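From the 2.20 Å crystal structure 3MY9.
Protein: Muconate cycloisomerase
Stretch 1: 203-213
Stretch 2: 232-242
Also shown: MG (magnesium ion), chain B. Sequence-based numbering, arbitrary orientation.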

ATOM      1  N   THR A 203     -14.205   3.464  23.574  1.00 39.69           N
ATOM      2  CA  THR A 203     -14.533   3.501  22.151  1.00 40.62           C
ATOM      3  C   THR A 203     -13.358   4.086  21.384  1.00 38.56           C
ATOM      4  O   THR A 203     -12.617   4.877  21.929  1.00 38.41           O
ATOM      5  N   PRO A 204     -13.175   3.694  20.119  1.00 38.06           N
ATOM      6  CA  PRO A 204     -12.151   4.355  19.314  1.00 37.68           C
ATOM      7  C   PRO A 204     -12.274   5.911  19.310  1.00 38.01           C
ATOM      8  O   PRO A 204     -11.253   6.591  19.370  1.00 37.14           O
ATOM      9  N   PHE A 205     -13.482   6.451  19.242  1.00 38.57           N
ATOM     10  CA  PHE A 205     -13.696   7.897  19.445  1.00 39.11           C
ATOM     11  C   PHE A 205     -13.288   8.281  20.874  1.00 39.91           C
ATOM     12  O   PHE A 205     -13.830   7.751  21.882  1.00 41.74           O
ATOM     13  N   GLY A 206     -12.350   9.193  21.009  1.00 39.27           N
ATOM     14  CA  GLY A 206     -12.002   9.640  22.383  1.00 39.43           C
ATOM     15  C   GLY A 206     -11.126   8.718  23.220  1.00 38.33           C
ATOM     16  O   GLY A 206     -10.764   9.083  24.333  1.00 39.14           O
ATOM     17  N   ALA A 207     -10.716   7.553  22.719  1.00 36.99           N
ATOM     18  CA  ALA A 207      -9.806   6.731  23.506  1.00 36.06           C
ATOM     19  C   ALA A 207      -8.409   7.355  23.615  1.00 35.43           C
ATOM     20  O   ALA A 207      -7.763   7.210  24.657  1.00 33.32           O
ATOM     21  N   MET A 208      -7.930   8.041  22.574  1.00 35.82           N
ATOM     22  CA  MET A 208      -6.487   8.379  22.548  1.00 36.81           C
ATOM     23  C   MET A 208      -6.024   9.315  23.672  1.00 36.95           C
ATOM     24  O   MET A 208      -4.957   9.073  24.232  1.00 36.29           O
ATOM     25  N   LYS A 209      -6.841  10.312  24.038  1.00 37.47           N
ATOM     26  CA  LYS A 209      -6.495  11.189  25.163  1.00 38.66           C
ATOM     27  C   LYS A 209      -6.427  10.382  26.473  1.00 38.14           C
ATOM     28  O   LYS A 209      -5.580  10.646  27.304  1.00 37.83           O
ATOM     29  N   ILE A 210      -7.338   9.426  26.653  1.00 37.56           N
ATOM     30  CA  ILE A 210      -7.337   8.570  27.843  1.00 36.85           C
ATOM     31  C   ILE A 210      -6.052   7.756  27.881  1.00 34.52           C
ATOM     32  O   ILE A 210      -5.341   7.744  28.883  1.00 34.22           O
ATOM     33  N   LEU A 211      -5.786   7.051  26.796  1.00 33.79           N
ATOM     34  CA  LEU A 211      -4.617   6.174  26.687  1.00 33.39           C
ATOM     35  C   LEU A 211      -3.285   6.927  26.789  1.00 33.85           C
ATOM     36  O   LEU A 211      -2.337   6.416  27.397  1.00 32.86           O
ATOM     37  N   ARG A 212      -3.224   8.127  26.206  1.00 33.69           N
ATOM     38  CA  ARG A 212      -2.026   8.933  26.295  1.00 34.24           C
ATOM     39  C   ARG A 212      -1.751   9.353  27.720  1.00 34.51           C
ATOM     40  O   ARG A 212      -0.559   9.347  28.144  1.00 34.57           O
ATOM     41  N   ASP A 213      -2.807   9.656  28.482  1.00 33.64           N
ATOM     42  CA  ASP A 213      -2.627  10.014  29.880  1.00 34.67           C
ATOM     43  C   ASP A 213      -2.011   8.841  30.696  1.00 34.25           C
ATOM     44  O   ASP A 213      -1.110   9.043  31.528  1.00 34.88           O
ATOM     45  N   ASP A 232      -8.024  -1.485  13.161  1.00 45.01           N
ATOM     46  CA  ASP A 232      -7.393  -0.236  12.750  1.00 44.18           C
ATOM     47  C   ASP A 232      -7.255   0.687  13.968  1.00 41.75           C
ATOM     48  O   ASP A 232      -6.229   1.341  14.144  1.00 40.78           O
ATOM     49  N   ALA A 233      -8.278   0.759  14.812  1.00 39.81           N
ATOM     50  CA  ALA A 233      -8.153   1.616  15.990  1.00 38.71           C
ATOM     51  C   ALA A 233      -6.993   1.101  16.890  1.00 36.93           C
ATOM     52  O   ALA A 233      -6.172   1.871  17.356  1.00 35.96           O
ATOM     53  N   MET A 234      -6.955  -0.207  17.113  1.00 36.10           N
ATOM     54  CA  MET A 234      -5.912  -0.838  17.906  1.00 34.63           C
ATOM     55  C   MET A 234      -4.524  -0.571  17.297  1.00 34.34           C
ATOM     56  O   MET A 234      -3.571  -0.218  18.043  1.00 33.24           O
ATOM     57  N   ALA A 235      -4.424  -0.662  15.965  1.00 34.53           N
ATOM     58  CA  ALA A 235      -3.160  -0.358  15.254  1.00 35.70           C
ATOM     59  C   ALA A 235      -2.797   1.121  15.416  1.00 35.92           C
ATOM     60  O   ALA A 235      -1.644   1.461  15.662  1.00 36.31           O
ATOM     61  N   GLY A 236      -3.799   1.987  15.306  1.00 37.54           N
ATOM     62  CA  GLY A 236      -3.659   3.427  15.602  1.00 37.12           C
ATOM     63  C   GLY A 236      -3.080   3.663  16.982  1.00 35.93           C
ATOM     64  O   GLY A 236      -2.096   4.395  17.140  1.00 36.52           O
ATOM     65  N   PHE A 237      -3.634   2.998  17.999  1.00 35.78           N
ATOM     66  CA  PHE A 237      -3.095   3.165  19.363  1.00 33.49           C
ATOM     67  C   PHE A 237      -1.649   2.713  19.445  1.00 32.49           C
ATOM     68  O   PHE A 237      -0.799   3.389  20.020  1.00 31.66           O
ATOM     69  N   ALA A 238      -1.367   1.520  18.926  1.00 32.71           N
ATOM     70  CA  ALA A 238      -0.025   0.979  18.978  1.00 32.51           C
ATOM     71  C   ALA A 238       0.954   1.918  18.275  1.00 32.68           C
ATOM     72  O   ALA A 238       2.056   2.140  18.768  1.00 31.53           O
ATOM     73  N   ALA A 239       0.562   2.437  17.112  1.00 33.75           N
ATOM     74  CA  ALA A 239       1.449   3.357  16.367  1.00 35.58           C
ATOM     75  C   ALA A 239       1.729   4.636  17.122  1.00 34.96           C
ATOM     76  O   ALA A 239       2.823   5.128  17.044  1.00 36.16           O
ATOM     77  N   ALA A 240       0.752   5.188  17.835  1.00 35.39           N
ATOM     78  CA  ALA A 240       0.958   6.489  18.537  1.00 35.22           C
ATOM     79  C   ALA A 240       1.653   6.339  19.896  1.00 35.33           C
ATOM     80  O   ALA A 240       2.272   7.302  20.402  1.00 35.83           O
ATOM     81  N   LEU A 241       1.548   5.153  20.507  1.00 34.14           N
ATOM     82  CA  LEU A 241       2.006   5.013  21.878  1.00 33.65           C
ATOM     83  C   LEU A 241       3.210   4.118  22.033  1.00 33.94           C
ATOM     84  O   LEU A 241       3.306   3.032  21.427  1.00 33.59           O
ATOM     85  N   ASP A 242       4.131   4.580  22.878  1.00 34.16           N
ATOM     86  CA  ASP A 242       5.269   3.800  23.308  1.00 34.93           C
ATOM     87  C   ASP A 242       4.879   2.541  24.090  1.00 34.06           C
ATOM     88  O   ASP A 242       5.449   1.480  23.882  1.00 33.87           O
TER

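Phe237 lies at the centre of this contact and gives up more surface to the other stretch than any other residue. Its CA-to-CB bond points sideways, but chi1 near -51° (m) brings the ring in against the opposing helix. The CA-to-CB bond of Leu211 (m,t) points toward the other stretch, and its CD1 lies over one face of the Phe237 ring, 3.7 Å from the centroid and 15° off the normal, a CH-pi contact that a flat aromatic and a branched aliphatic chain make readily. At the ring edge sits Met208 CE, 3.7 Å from Phe237 CD1. Ala207 CB comes within 3.7 Å of Phe237 CZ; its CA-to-CB bond points toward the other stretch, and its single methyl meets the tip of the ring.

Met208 (t,p,p) starts out sideways, yet its flexible thioether folds inward. Met208 CE also reaches Ala240 CB at 3.8 Å, and Met208 SD lies 4.0 Å from Leu241 CD1. Leu241 (m,t) is the first residue to leave helical geometry, but its side chain still closes the layer, with CD1 3.8 Å from Leu211 CB. Towards the other end, Pro204 CB meets Ala233 CB at 3.8 Å, where the CA atoms of these two compact residues are just 5.9 Å apart.

No direct hydrogen bond joins the stretches. At the polar edge, the long chain of Arg212 (t,t,m) carries its guanidinium to Ala240, with NH2 4.3 Å from Ala240 CB. Water 1 bridges the gap, accepting from Arg212 NH2 at 3.1 Å and donating to Ala240 O at 2.9 Å.

Beyond this edge, the magnesium ion is bound by Ala238 O at 2.0 Å, Leu241 O at 2.1 Å and four waters, so backbone carbonyls supply its protein ligands here. One of those waters, water 2, donates to Asp242 O at 2.7 Å.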

ATOM      1  CB  THR A 203     -15.766   4.342  21.895  1.00 41.89           C
ATOM      2  OG1 THR A 203     -15.541   5.633  22.449  1.00 43.59           O
ATOM      3  CG2 THR A 203     -17.013   3.706  22.555  1.00 45.93           C
ATOM      4  CB  PRO A 204     -12.366   3.777  17.903  1.00 38.48           C
ATOM      5  CG  PRO A 204     -12.949   2.392  18.153  1.00 38.02           C
ATOM      6  CD  PRO A 204     -13.818   2.580  19.401  1.00 39.53           C
ATOM      7  CB  PHE A 205     -15.183   8.202  19.244  1.00 40.00           C
ATOM      8  CG  PHE A 205     -15.563   9.662  19.301  1.00 36.84           C
ATOM      9  CD1 PHE A 205     -15.905  10.264  20.523  1.00 36.24           C
ATOM     10  CD2 PHE A 205     -15.680  10.404  18.138  1.00 33.62           C
ATOM     11  CE1 PHE A 205     -16.302  11.576  20.575  1.00 36.11           C
ATOM     12  CE2 PHE A 205     -16.094  11.724  18.166  1.00 34.69           C
ATOM     13  CZ  PHE A 205     -16.407  12.330  19.378  1.00 34.83           C
ATOM     14  CB  ALA A 207      -9.709   5.303  22.986  1.00 35.97           C
ATOM     15  CB  MET A 208      -6.000   8.898  21.205  1.00 37.10           C
ATOM     16  CG  MET A 208      -4.433   8.805  21.101  1.00 42.12           C
ATOM     17  SD  MET A 208      -3.798   7.129  20.934  1.00 30.97           S
ATOM     18  CE  MET A 208      -4.093   7.182  19.166  1.00 44.39           C
ATOM     19  CB  LYS A 209      -7.480  12.348  25.344  1.00 40.12           C
ATOM     20  CG  LYS A 209      -7.431  13.514  24.279  1.00 43.15           C
ATOM     21  CD  LYS A 209      -6.159  14.417  24.384  1.00 47.06           C
ATOM     22  CE  LYS A 209      -6.291  15.695  23.509  1.00 49.07           C
ATOM     23  NZ  LYS A 209      -5.072  16.600  23.594  1.00 52.12           N
ATOM     24  CB  ILE A 210      -8.555   7.597  27.866  1.00 38.26           C
ATOM     25  CG1 ILE A 210      -9.892   8.366  27.861  1.00 39.58           C
ATOM     26  CG2 ILE A 210      -8.475   6.637  29.028  1.00 35.96           C
ATOM     27  CD1 ILE A 210     -10.130   9.182  29.048  1.00 42.59           C
ATOM     28  CB  LEU A 211      -4.659   5.361  25.391  1.00 32.90           C
ATOM     29  CG  LEU A 211      -5.844   4.374  25.275  1.00 33.84           C
ATOM     30  CD1 LEU A 211      -5.876   3.749  23.877  1.00 30.92           C
ATOM     31  CD2 LEU A 211      -5.706   3.288  26.396  1.00 32.40           C
ATOM     32  CB  ARG A 212      -2.043  10.151  25.356  1.00 34.60           C
ATOM     33  CG  ARG A 212      -0.671  10.890  25.293  1.00 35.67           C
ATOM     34  CD  ARG A 212      -0.751  12.114  24.340  1.00 35.95           C
ATOM     35  NE  ARG A 212      -1.116  11.688  22.989  1.00 34.29           N
ATOM     36  CZ  ARG A 212      -0.285  11.157  22.108  1.00 34.03           C
ATOM     37  NH1 ARG A 212       1.002  11.004  22.396  1.00 34.99           N
ATOM     38  NH2 ARG A 212      -0.730  10.834  20.894  1.00 34.85           N
ATOM     39  CB  ASP A 213      -3.956  10.422  30.519  1.00 36.25           C
ATOM     40  CG  ASP A 213      -4.483  11.793  30.029  1.00 36.89           C
ATOM     41  OD1 ASP A 213      -3.739  12.551  29.373  1.00 35.58           O
ATOM     42  OD2 ASP A 213      -5.671  12.081  30.294  1.00 34.92           O
ATOM     43  CB  ASP A 232      -8.191   0.486  11.648  1.00 46.61           C
ATOM     44  CG  ASP A 232      -8.035  -0.150  10.259  1.00 50.40           C
ATOM     45  OD1 ASP A 232      -7.054  -0.870   9.987  1.00 51.58           O
ATOM     46  OD2 ASP A 232      -8.923   0.113   9.411  1.00 58.93           O
ATOM     47  CB  ALA A 233      -9.468   1.686  16.766  1.00 38.33           C
ATOM     48  CB  MET A 234      -6.194  -2.351  18.019  1.00 34.55           C
ATOM     49  CG  MET A 234      -7.345  -2.714  18.965  1.00 33.76           C
ATOM     50  SD  MET A 234      -6.861  -2.695  20.746  1.00 26.09           S
ATOM     51  CE  MET A 234      -5.970  -4.245  20.802  1.00 33.13           C
ATOM     52  CB  ALA A 235      -3.220  -0.758  13.716  1.00 36.11           C
ATOM     53  CB  PHE A 237      -3.945   2.450  20.433  1.00 33.83           C
ATOM     54  CG  PHE A 237      -5.442   2.762  20.385  1.00 35.00           C
ATOM     55  CD1 PHE A 237      -5.918   4.019  19.985  1.00 35.67           C
ATOM     56  CD2 PHE A 237      -6.361   1.797  20.771  1.00 34.58           C
ATOM     57  CE1 PHE A 237      -7.271   4.281  19.934  1.00 38.90           C
ATOM     58  CE2 PHE A 237      -7.723   2.059  20.738  1.00 37.43           C
ATOM     59  CZ  PHE A 237      -8.185   3.290  20.326  1.00 37.92           C
ATOM     60  CB  ALA A 238       0.042  -0.446  18.353  1.00 32.18           C
ATOM     61  CB  ALA A 239       0.915   3.685  14.887  1.00 35.68           C
ATOM     62  CB  ALA A 240      -0.368   7.193  18.726  1.00 34.54           C
ATOM     63  CB  LEU A 241       0.862   4.547  22.777  1.00 33.98           C
ATOM     64  CG  LEU A 241      -0.389   5.447  22.805  1.00 34.74           C
ATOM     65  CD1 LEU A 241      -1.599   4.708  23.299  1.00 37.18           C
ATOM     66  CD2 LEU A 241      -0.134   6.662  23.640  1.00 37.27           C
ATOM     67  CB  ASP A 242       6.190   4.658  24.190  1.00 35.94           C
ATOM     68  CG  ASP A 242       6.874   5.810  23.426  1.00 40.30           C
ATOM     69  OD1 ASP A 242       6.706   5.957  22.184  1.00 42.12           O
ATOM     70  OD2 ASP A 242       7.613   6.561  24.101  1.00 44.29           O
TER
HETATM   71 MG    MG B 377       3.467   1.484  20.062  1.00 40.42          MG
HETATM   72  O   HOH W   1       1.793   9.883  19.286  1.00 31.62           O
HETATM   73  O   HOH W   2       5.032   0.682  21.374  1.00 21.92           O
HETATM   74  O   HOH W   3       4.915   2.538  19.200  1.00 25.19           O
HETATM   75  O   HOH W   4       3.783  -0.300  18.923  1.00 22.35           O
HETATM   76  O   HOH W   5       2.154   0.383  21.315  1.00 21.50           O